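PDB 5MTW: SecB-like chaperone Rv1957 from Mycobacterium tuberculosis, which acts as the chaperone of a toxin-antitoxin-chaperone system, binds the antitoxin HigA1, prevents its aggregation and is required for neutralisation of the toxin HigB1. Local coordinates for the interface of chains A and B. Coordinates in Å, arbitrary orientation; residue numbers count along the deposited sequence, not the author numbering. Chains: chain A/B, SecB-like chaperone Rv1957.

The interface of chains A and B. Residues chain A 28-31; chain B 145, 161-163.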
loop_
_atom_site.group_PDB
_atom_site.type_symbol
_atom_site.label_atom_id
_atom_site.label_comp_id
_atom_site.label_asym_id
_atom_site.label_seq_id
_atom_site.Cartn_x
_atom_site.Cartn_y
_atom_site.Cartn_z
ATOM N N ILE A 28 -4.538 -10.631 -19.157
ATOM C CA ILE A 28 -3.585 -10.030 -18.167
ATOM C C ILE A 28 -3.078 -11.101 -17.174
ATOM O O ILE A 28 -3.855 -11.947 -16.743
ATOM C CB ILE A 28 -4.193 -8.817 -17.417
ATOM C CG1 ILE A 28 -3.092 -8.002 -16.689
ATOM C CG2 ILE A 28 -5.278 -9.277 -16.474
ATOM C CD1 ILE A 28 -3.528 -6.571 -16.398
ATOM N N ARG A 29 -1.778 -11.066 -16.822
ATOM C CA ARG A 29 -1.203 -12.107 -15.932
ATOM C C ARG A 29 -0.698 -11.522 -14.650
ATOM O O ARG A 29 -0.953 -12.056 -13.630
ATOM C CB ARG A 29 -0.119 -12.885 -16.589
ATOM C CG ARG A 29 -0.600 -13.723 -17.725
ATOM C CD ARG A 29 -1.827 -14.536 -17.347
ATOM N NE ARG A 29 -2.270 -15.288 -18.498
ATOM C CZ ARG A 29 -3.204 -16.209 -18.487
ATOM N NH1 ARG A 29 -3.874 -16.488 -17.377
ATOM N NH2 ARG A 29 -3.458 -16.840 -19.601
ATOM N N ASP A 30 -0.039 -10.346 -14.694
ATOM C CA ASP A 30 0.599 -9.798 -13.503
ATOM C C ASP A 30 0.954 -8.310 -13.723
ATOM O O ASP A 30 0.949 -7.824 -14.813
ATOM C CB ASP A 30 1.814 -10.616 -13.210
ATOM C CG ASP A 30 2.297 -10.552 -11.733
ATOM O OD1 ASP A 30 1.678 -10.011 -10.814
ATOM O OD2 ASP A 30 3.370 -11.138 -11.539
ATOM N N ILE A 31 1.274 -7.656 -12.633
ATOM C CA ILE A 31 1.637 -6.239 -12.584
ATOM C C ILE A 31 2.815 -6.111 -11.629
ATOM O O ILE A 31 2.922 -6.807 -10.619
ATOM C CB ILE A 31 0.437 -5.398 -12.117
ATOM C CG1 ILE A 31 -0.588 -5.311 -13.317
ATOM C CG2 ILE A 31 0.913 -3.995 -11.787
ATOM C CD1 ILE A 31 -2.008 -5.249 -12.936
ATOM N N ARG B 145 -9.681 -4.570 -9.524
ATOM C CA ARG B 145 -8.540 -5.390 -9.778
ATOM C C ARG B 145 -7.401 -4.930 -8.799
ATOM O O ARG B 145 -6.758 -5.755 -8.079
ATOM C CB ARG B 145 -8.094 -5.273 -11.224
ATOM C CG ARG B 145 -6.796 -6.055 -11.453
ATOM C CD ARG B 145 -6.221 -5.974 -12.823
ATOM N NE ARG B 145 -7.079 -6.667 -13.820
ATOM C CZ ARG B 145 -7.808 -6.066 -14.767
ATOM N NH1 ARG B 145 -7.796 -4.744 -14.919
ATOM N NH2 ARG B 145 -8.605 -6.808 -15.532
ATOM N N THR B 161 -4.119 -11.074 -9.937
ATOM C CA THR B 161 -4.474 -10.025 -10.931
ATOM C C THR B 161 -5.739 -10.463 -11.620
ATOM O O THR B 161 -5.723 -11.484 -12.337
ATOM C CB THR B 161 -3.360 -9.773 -11.963
ATOM O OG1 THR B 161 -2.193 -9.421 -11.264
ATOM C CG2 THR B 161 -3.687 -8.689 -12.921
ATOM N N LEU B 162 -6.870 -9.767 -11.382
ATOM C CA LEU B 162 -8.105 -10.249 -11.972
ATOM C C LEU B 162 -8.027 -10.324 -13.517
ATOM O O LEU B 162 -7.406 -9.459 -14.175
ATOM C CB LEU B 162 -9.337 -9.438 -11.587
ATOM C CG LEU B 162 -9.823 -9.460 -10.148
ATOM C CD1 LEU B 162 -10.882 -8.348 -9.879
ATOM C CD2 LEU B 162 -10.270 -10.813 -9.620
ATOM N N GLU B 163 -8.687 -11.349 -14.093
ATOM C CA GLU B 163 -8.778 -11.478 -15.576
ATOM C C GLU B 163 -9.509 -10.278 -16.233
ATOM O O GLU B 163 -10.260 -9.531 -15.592
ATOM C CB GLU B 163 -9.375 -12.809 -16.031
ATOM C CG GLU B 163 -10.889 -12.896 -15.910
ATOM C CD GLU B 163 -11.397 -14.327 -16.086
ATOM O OE1 GLU B 163 -10.632 -15.215 -16.576
ATOM O OE2 GLU B 163 -12.556 -14.556 -15.700
#
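B:Thr161 sets its methyl group against the side chains of both A:Ile28 and A:Ile31 of strand 26-40. The patch is part of a subunit interface in this SecB-like homotetramer, where a loop of chain B lies against the first strand of chain A. The methyl CG2 of B:Thr161 is 3.8 Å from CD1 of A:Ile31. CG2 of B:Thr161 also lies 3.9 Å from CG1 of A:Ile28. Both isoleucine side chains meet the threonine at roughly a right angle. The first torsion of B:Thr161 (chi1 -57°) points CG2 away from its own backbone N and toward this apolar pair. The same torsion turns the hydroxyl OG1 of B:Thr161 to the strand backbone, 3.6 Å from CA of A:Asp30. CB of B:Thr161 rests against the carbonyl oxygen O of A:Arg29 at 3.7 Å.

A:Ile28 has the most buried surface on the strand side. Its branch methyl, CG2 of A:Ile28, lies 4.1 Å from NE of B:Arg145. B:Arg145, from helix 125-154, holds the carbonyl of B:Leu162 within its own chain. NE of B:Arg145 donates to O of B:Leu162 at 2.8 Å, and NH2 of B:Arg145 donates to the same oxygen at 3.2 Å. Both nitrogens approach from one face of the carbonyl, while the oxygen lies nearly in the guanidinium plane. A bend at chi3 (-68°) helps turn the guanidinium edge to the loop. This side-on grip probably fixes the loop beside B:Thr161.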